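Local coordinates for protein ubiquitin-conjugating enzyme E2 U (Homo sapiens, PDB 1YRV) that catalyses the covalent attachment of ubiquitin to other proteins, as an E2 enzyme that takes over ubiquitin from the E1 ubiquitin-activating enzyme, at residues Glu60-Ser65 and Ala130-Leu135; Ser136-Glu141 and Arg150-Asp155. One frame throughout, in Å; residues are numbered along the deposited sequence.

Contact 1: Glu60-Ser65 and Ala130-Leu135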
ATOM      1  N   GLU A  60       3.647   8.989   2.113  1.00 52.80           N
ATOM      2  CA  GLU A  60       4.907   9.674   1.835  1.00 55.20           C
ATOM      3  C   GLU A  60       6.093   8.717   1.935  1.00 56.56           C
ATOM      4  O   GLU A  60       6.083   7.759   2.731  1.00 55.65           O
ATOM      5  CB  GLU A  60       5.100  10.855   2.785  1.00 55.47           C
ATOM      6  CG  GLU A  60       4.136  12.003   2.529  1.00 60.12           C
ATOM      7  CD  GLU A  60       4.314  13.178   3.511  1.00 62.69           C
ATOM      8  OE1 GLU A  60       5.087  13.023   4.494  1.00 63.31           O
ATOM      9  OE2 GLU A  60       3.673  14.248   3.304  1.00 62.75           O
ATOM     10  N   GLY A  61       7.097   8.968   1.094  1.00 57.91           N
ATOM     11  CA  GLY A  61       8.288   8.142   1.076  1.00 59.13           C
ATOM     12  C   GLY A  61       8.940   8.119   2.440  1.00 59.56           C
ATOM     13  O   GLY A  61       9.015   9.133   3.111  1.00 57.77           O
ATOM     14  N   LEU A  62       9.414   6.958   2.861  1.00 61.97           N
ATOM     15  CA  LEU A  62      10.036   6.863   4.171  1.00 64.59           C
ATOM     16  C   LEU A  62      11.216   7.825   4.297  1.00 67.47           C
ATOM     17  O   LEU A  62      11.765   8.326   3.296  1.00 68.23           O
ATOM     18  CB  LEU A  62      10.518   5.438   4.420  1.00 62.70           C
ATOM     19  CG  LEU A  62      10.655   5.017   5.870  1.00 60.18           C
ATOM     20  CD1 LEU A  62       9.332   5.187   6.537  1.00 58.19           C
ATOM     21  CD2 LEU A  62      11.145   3.586   5.959  1.00 59.59           C
ATOM     22  N   GLN A  63      11.610   8.075   5.539  1.00 70.35           N
ATOM     23  CA  GLN A  63      12.731   8.967   5.805  1.00 71.55           C
ATOM     24  C   GLN A  63      14.058   8.305   5.567  1.00 71.08           C
ATOM     25  O   GLN A  63      14.273   7.152   5.944  1.00 70.77           O
ATOM     26  CB  GLN A  63      12.679   9.491   7.241  1.00 73.83           C
ATOM     27  CG  GLN A  63      11.633  10.549   7.411  1.00 77.39           C
ATOM     28  CD  GLN A  63      11.566  11.437   6.180  1.00 79.88           C
ATOM     29  OE1 GLN A  63      11.017  11.036   5.148  1.00 81.84           O
ATOM     30  NE2 GLN A  63      12.156  12.632   6.264  1.00 80.26           N
ATOM     31  N   ASN A  64      14.949   9.060   4.941  1.00 70.28           N
ATOM     32  CA  ASN A  64      16.285   8.587   4.643  1.00 70.81           C
ATOM     33  C   ASN A  64      16.216   7.373   3.706  1.00 69.63           C
ATOM     34  O   ASN A  64      16.994   6.427   3.810  1.00 71.07           O
ATOM     35  CB  ASN A  64      17.043   8.252   5.953  1.00 71.82           C
ATOM     36  CG  ASN A  64      17.148   9.451   6.917  1.00 72.51           C
ATOM     37  OD1 ASN A  64      16.372   9.565   7.871  1.00 71.41           O
ATOM     38  ND2 ASN A  64      18.103  10.347   6.657  1.00 73.19           N
ATOM     39  N   SER A  65      15.262   7.407   2.789  1.00 67.16           N
ATOM     40  CA  SER A  65      15.108   6.329   1.828  1.00 64.64           C
ATOM     41  C   SER A  65      15.129   6.962   0.439  1.00 63.50           C
ATOM     42  O   SER A  65      14.937   8.181   0.273  1.00 60.77           O
ATOM     43  CB  SER A  65      13.769   5.586   2.042  1.00 64.10           C
ATOM     44  OG  SER A  65      12.662   6.413   1.712  1.00 62.21           O
ATOM     45  N   ALA A 130       2.910  -0.484   7.423  1.00 41.16           N
ATOM     46  CA  ALA A 130       3.774  -1.507   6.832  1.00 41.64           C
ATOM     47  C   ALA A 130       4.117  -1.153   5.387  1.00 42.15           C
ATOM     48  O   ALA A 130       5.289  -1.247   4.980  1.00 43.99           O
ATOM     49  CB  ALA A 130       3.126  -2.915   6.897  1.00 39.07           C
ATOM     50  N   LEU A 131       3.111  -0.748   4.613  1.00 43.73           N
ATOM     51  CA  LEU A 131       3.318  -0.356   3.204  1.00 43.89           C
ATOM     52  C   LEU A 131       4.396   0.716   3.091  1.00 44.42           C
ATOM     53  O   LEU A 131       5.307   0.620   2.274  1.00 46.60           O
ATOM     54  CB  LEU A 131       2.012   0.190   2.607  1.00 43.62           C
ATOM     55  CG  LEU A 131       1.216  -0.639   1.578  1.00 45.39           C
ATOM     56  CD1 LEU A 131       1.333  -2.088   1.852  1.00 43.80           C
ATOM     57  CD2 LEU A 131      -0.233  -0.188   1.610  1.00 42.85           C
ATOM     58  N   GLN A 132       4.269   1.748   3.904  1.00 44.20           N
ATOM     59  CA  GLN A 132       5.243   2.822   3.900  1.00 46.65           C
ATOM     60  C   GLN A 132       6.661   2.303   4.041  1.00 46.52           C
ATOM     61  O   GLN A 132       7.501   2.602   3.220  1.00 49.47           O
ATOM     62  CB  GLN A 132       4.939   3.800   5.027  1.00 43.99           C
ATOM     63  CG  GLN A 132       5.890   4.949   5.066  1.00 48.70           C
ATOM     64  CD  GLN A 132       5.497   5.996   6.103  1.00 47.44           C
ATOM     65  OE1 GLN A 132       5.664   5.796   7.306  1.00 48.83           O
ATOM     66  NE2 GLN A 132       4.941   7.106   5.636  1.00 51.04           N
ATOM     67  N   VAL A 133       6.922   1.499   5.063  1.00 46.48           N
ATOM     68  CA  VAL A 133       8.265   0.991   5.255  1.00 46.53           C
ATOM     69  C   VAL A 133       8.753   0.072   4.158  1.00 47.99           C
ATOM     70  O   VAL A 133       9.873   0.227   3.664  1.00 49.93           O
ATOM     71  CB  VAL A 133       8.390   0.242   6.563  1.00 47.59           C
ATOM     72  CG1 VAL A 133       9.817  -0.271   6.724  1.00 47.36           C
ATOM     73  CG2 VAL A 133       8.006   1.173   7.717  1.00 47.60           C
ATOM     74  N   MET A 134       7.916  -0.884   3.780  1.00 46.26           N
ATOM     75  CA  MET A 134       8.267  -1.842   2.760  1.00 46.21           C
ATOM     76  C   MET A 134       8.477  -1.186   1.412  1.00 47.25           C
ATOM     77  O   MET A 134       9.478  -1.422   0.769  1.00 46.53           O
ATOM     78  CB  MET A 134       7.179  -2.925   2.659  1.00 46.08           C
ATOM     79  CG  MET A 134       6.847  -3.653   3.982  1.00 48.34           C
ATOM     80  SD  MET A 134       5.970  -5.313   3.829  1.00 57.24           S
ATOM     81  CE  MET A 134       5.849  -5.794   5.686  1.00 51.20           C
ATOM     82  N   LEU A 135       7.545  -0.350   0.982  1.00 47.70           N
ATOM     83  CA  LEU A 135       7.704   0.272  -0.321  1.00 50.15           C
ATOM     84  C   LEU A 135       8.913   1.237  -0.381  1.00 53.97           C
ATOM     85  O   LEU A 135       9.370   1.629  -1.475  1.00 54.48           O
ATOM     86  CB  LEU A 135       6.408   0.979  -0.736  1.00 46.55           C
ATOM     87  CG  LEU A 135       5.320   0.026  -1.258  1.00 43.04           C
ATOM     88  CD1 LEU A 135       3.944   0.671  -1.137  1.00 34.82           C
ATOM     89  CD2 LEU A 135       5.599  -0.385  -2.711  1.00 43.09           C
TER
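L62 and V133 have the nearest CA atoms across the two segments, 6.2 Å apart. The residues 130-135 belong to helix 124-135, while 60-65 lead out of strand 54-60 into a loop. That loop folds at once into a type II beta turn from L62 to S65, tightened by a hydrogen bond of 2.6 Å from S65 OG to L62 O; the donor stands above the carbonyl plane of L62.

Q132 carries the polar half of the contact. Its CG lies anti to the backbone N (chi1 -179°) and the chain stays extended beyond it, which carries the amide across to the end of the strand. There Q132 NE2 donates to E60 O at 3.2 Å, with an N-H...O angle of only 140°, and the carbonyl oxygen sits 28° out of the amide plane: a bond of bent geometry. The aliphatic part of the same side chain is used as well, for L62 crosses it at about a right angle and sets CD1 3.8 Å from Q132 CG. The other methyl of L62, CD2, reaches the helix backbone, 3.9 Å from V133 CA, and also approaches V133 CG1 at 4.2 Å. L62 thus straddles two consecutive helix residues, one methyl for each.

S136 OG bonds both L62 N and Q132 O, so one hydroxyl joins the loop to the helix main chain. I59 touches Q132 on the side of the sheet. In the UBC (E2) fold this surface contact, 201 Å² in total, joins the loop after strand 54-60 of the four-stranded antiparallel sheet to helix 124-135. Its chemistry is mixed: the amide of Q132 gives E60 O a polar partner, while the methyls of L62 pack on the aliphatic part of Q132 and on V133.

Contact 2: Ser136-Glu141 and Arg150-Asp155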
ATOM      1  N   SER A 136       9.447   1.597   0.783  1.00 54.56           N
ATOM      2  CA  SER A 136      10.615   2.470   0.835  1.00 57.35           C
ATOM      3  C   SER A 136      11.899   1.665   1.014  1.00 59.23           C
ATOM      4  O   SER A 136      12.972   2.241   1.138  1.00 61.77           O
ATOM      5  CB  SER A 136      10.485   3.461   1.981  1.00 52.92           C
ATOM      6  OG  SER A 136       9.346   4.256   1.791  1.00 52.64           O
ATOM      7  N   ASN A 137      11.780   0.342   1.021  1.00 61.55           N
ATOM      8  CA  ASN A 137      12.917  -0.535   1.202  1.00 62.57           C
ATOM      9  C   ASN A 137      12.740  -1.781   0.387  1.00 63.58           C
ATOM     10  O   ASN A 137      12.381  -2.830   0.905  1.00 64.62           O
ATOM     11  CB  ASN A 137      13.080  -0.914   2.672  1.00 63.90           C
ATOM     12  CG  ASN A 137      13.347   0.292   3.543  1.00 66.43           C
ATOM     13  OD1 ASN A 137      14.340   1.002   3.347  1.00 69.39           O
ATOM     14  ND2 ASN A 137      12.454   0.553   4.491  1.00 64.36           N
ATOM     15  N   PRO A 138      12.981  -1.677  -0.917  1.00 65.37           N
ATOM     16  CA  PRO A 138      12.867  -2.790  -1.858  1.00 66.19           C
ATOM     17  C   PRO A 138      13.643  -4.064  -1.465  1.00 68.75           C
ATOM     18  O   PRO A 138      14.668  -4.026  -0.776  1.00 69.08           O
ATOM     19  CB  PRO A 138      13.380  -2.172  -3.155  1.00 65.04           C
ATOM     20  CG  PRO A 138      12.928  -0.749  -3.039  1.00 63.26           C
ATOM     21  CD  PRO A 138      13.300  -0.421  -1.624  1.00 63.68           C
ATOM     22  N   VAL A 139      13.123  -5.192  -1.927  1.00 70.85           N
ATOM     23  CA  VAL A 139      13.719  -6.493  -1.686  1.00 72.71           C
ATOM     24  C   VAL A 139      14.493  -6.783  -2.959  1.00 74.74           C
ATOM     25  O   VAL A 139      13.966  -7.411  -3.890  1.00 75.24           O
ATOM     26  CB  VAL A 139      12.626  -7.585  -1.515  1.00 73.08           C
ATOM     27  CG1 VAL A 139      13.259  -8.942  -1.249  1.00 73.13           C
ATOM     28  CG2 VAL A 139      11.673  -7.199  -0.403  1.00 72.05           C
ATOM     29  N   LEU A 140      15.732  -6.307  -3.020  1.00 76.36           N
ATOM     30  CA  LEU A 140      16.552  -6.520  -4.207  1.00 77.88           C
ATOM     31  C   LEU A 140      16.685  -8.005  -4.528  1.00 79.20           C
ATOM     32  O   LEU A 140      16.922  -8.374  -5.678  1.00 78.99           O
ATOM     33  CB  LEU A 140      17.937  -5.908  -4.003  1.00 77.69           C
ATOM     34  CG  LEU A 140      17.960  -4.410  -3.699  1.00 77.35           C
ATOM     35  CD1 LEU A 140      19.362  -3.989  -3.270  1.00 76.74           C
ATOM     36  CD2 LEU A 140      17.500  -3.642  -4.929  1.00 77.62           C
ATOM     37  N   GLU A 141      16.513  -8.841  -3.505  1.00 81.16           N
ATOM     38  CA  GLU A 141      16.627 -10.293  -3.633  1.00 83.37           C
ATOM     39  C   GLU A 141      16.176 -10.823  -4.989  1.00 82.73           C
ATOM     40  O   GLU A 141      16.990 -11.274  -5.807  1.00 82.83           O
ATOM     41  CB  GLU A 141      15.839 -10.992  -2.512  1.00 86.45           C
ATOM     42  CG  GLU A 141      15.616 -12.496  -2.741  1.00 91.02           C
ATOM     43  CD  GLU A 141      16.912 -13.309  -2.849  1.00 93.75           C
ATOM     44  OE1 GLU A 141      16.832 -14.489  -3.290  1.00 94.82           O
ATOM     45  OE2 GLU A 141      17.996 -12.775  -2.485  1.00 95.02           O
ATOM     46  N   ARG A 150      18.301  -3.050 -10.709  1.00 50.19           N
ATOM     47  CA  ARG A 150      19.633  -2.868 -11.249  1.00 52.20           C
ATOM     48  C   ARG A 150      20.096  -1.402 -11.095  1.00 52.62           C
ATOM     49  O   ARG A 150      21.137  -1.138 -10.508  1.00 53.69           O
ATOM     50  CB  ARG A 150      19.615  -3.284 -12.712  1.00 51.19           C
ATOM     51  CG  ARG A 150      20.922  -3.201 -13.399  1.00 53.62           C
ATOM     52  CD  ARG A 150      20.837  -4.033 -14.641  1.00 53.39           C
ATOM     53  NE  ARG A 150      20.029  -3.416 -15.692  1.00 51.39           N
ATOM     54  CZ  ARG A 150      19.891  -3.967 -16.896  1.00 50.49           C
ATOM     55  NH1 ARG A 150      20.486  -5.135 -17.159  1.00 49.60           N
ATOM     56  NH2 ARG A 150      19.233  -3.329 -17.859  1.00 47.62           N
ATOM     57  N   ILE A 151      19.315  -0.453 -11.593  1.00 52.66           N
ATOM     58  CA  ILE A 151      19.697   0.955 -11.495  1.00 54.04           C
ATOM     59  C   ILE A 151      19.795   1.444 -10.065  1.00 56.87           C
ATOM     60  O   ILE A 151      20.592   2.344  -9.742  1.00 57.16           O
ATOM     61  CB  ILE A 151      18.702   1.857 -12.213  1.00 53.85           C
ATOM     62  CG1 ILE A 151      18.928   1.733 -13.717  1.00 53.71           C
ATOM     63  CG2 ILE A 151      18.849   3.317 -11.726  1.00 52.63           C
ATOM     64  CD1 ILE A 151      17.959   2.533 -14.542  1.00 53.11           C
ATOM     65  N   LEU A 152      18.943   0.879  -9.216  1.00 58.58           N
ATOM     66  CA  LEU A 152      18.913   1.243  -7.812  1.00 59.80           C
ATOM     67  C   LEU A 152      20.219   0.830  -7.160  1.00 61.60           C
ATOM     68  O   LEU A 152      20.855   1.621  -6.459  1.00 59.73           O
ATOM     69  CB  LEU A 152      17.737   0.540  -7.131  1.00 61.56           C
ATOM     70  CG  LEU A 152      17.650   0.646  -5.607  1.00 60.64           C
ATOM     71  CD1 LEU A 152      17.885   2.082  -5.166  1.00 59.20           C
ATOM     72  CD2 LEU A 152      16.272   0.156  -5.155  1.00 61.01           C
ATOM     73  N   VAL A 153      20.606  -0.420  -7.405  1.00 63.83           N
ATOM     74  CA  VAL A 153      21.836  -0.967  -6.854  1.00 68.00           C
ATOM     75  C   VAL A 153      23.041  -0.039  -7.095  1.00 69.72           C
ATOM     76  O   VAL A 153      23.680   0.448  -6.153  1.00 70.36           O
ATOM     77  CB  VAL A 153      22.124  -2.349  -7.460  1.00 68.57           C
ATOM     78  CG1 VAL A 153      23.446  -2.884  -6.922  1.00 69.33           C
ATOM     79  CG2 VAL A 153      20.979  -3.299  -7.121  1.00 69.16           C
ATOM     80  N   LYS A 154      23.344   0.219  -8.356  1.00 71.50           N
ATOM     81  CA  LYS A 154      24.457   1.090  -8.684  1.00 73.60           C
ATOM     82  C   LYS A 154      23.947   2.503  -8.888  1.00 73.64           C
ATOM     83  O   LYS A 154      23.061   2.726  -9.686  1.00 75.79           O
ATOM     84  CB  LYS A 154      25.136   0.604  -9.959  1.00 75.57           C
ATOM     85  CG  LYS A 154      26.459  -0.111  -9.720  1.00 78.58           C
ATOM     86  CD  LYS A 154      27.617   0.890  -9.682  1.00 80.99           C
ATOM     87  CE  LYS A 154      27.509   1.861  -8.498  1.00 82.33           C
ATOM     88  NZ  LYS A 154      28.639   2.840  -8.491  1.00 83.03           N
ATOM     89  N   ASP A 155      24.493   3.464  -8.168  1.00 73.74           N
ATOM     90  CA  ASP A 155      24.056   4.840  -8.349  1.00 72.61           C
ATOM     91  C   ASP A 155      22.589   5.069  -7.985  1.00 72.57           C
ATOM     92  O   ASP A 155      21.738   5.258  -8.855  1.00 72.51           O
ATOM     93  CB  ASP A 155      24.271   5.271  -9.801  1.00 72.68           C
ATOM     94  CG  ASP A 155      24.240   6.776  -9.969  1.00 73.14           C
ATOM     95  OD1 ASP A 155      23.491   7.445  -9.214  1.00 72.33           O
ATOM     96  OD2 ASP A 155      24.961   7.275 -10.862  1.00 72.65           O
TER
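L140 and L152 meet through one methyl each, CD2 to CD2 at 4.0 Å, and these two residues contribute the largest buried areas of the contact, 52 and 47 Å². Both CB atoms are directed at the opposite segment, and the side chains cross at about a right angle. With its CG turned anti to the carbonyl carbon (chi1 -58°), L140 presents CD2 to the helix, where this methyl also comes 4.1 Å from V153 CG2 and so bridges two successive helix residues.

The CD2 of L152 is shared in turn: besides L140 it reaches P138 CG at 4.1 Å, again with the side chains crossing at about a right angle. The pattern is therefore a short chain of methyl and methylene contacts, P138 to L152 to L140 to V153. No hydrogen bond joins the segments, and the nearest CA atoms, of L140 and V153, are 8.1 Å apart, so the contact rests on side chains.

The loop that follows helix 124-135 is thereby laid on the last turn of helix 146-153, one of the helices at the end of the UBC fold; with L140 and V153 exposed, this is a surface contact. P138 also touches W67, H97 and N99, and its side chain is about 10 Å from that of C108, the predicted thioester cysteine. Beyond this turn, D155 caps helix 156-166 through L158 N, and Y159 of that helix packs on L152.

Overall arrangement
Contacts 1 and 2 follow in series along the chain, their centres 14 Å apart and on the same side of the molecule's centre, all within the UBC core of the enzyme. Helix 124-135 supplies contact 1, and the loop after it supplies contact 2. The two touch directly: L62 CD2 packs 3.6 Å from N137 ND2, and S65 CB lies 3.6 Å from S136 O. Together they join the stretch from helix 124-135 through 136-141 to the end of strand 54-60 at one end and, at the other, to helix 146-153, which with 156-166 makes the last two helices of this core. Contact 1 lies away from the predicted thioester cysteine; contact 2 comes nearer to it, through P138.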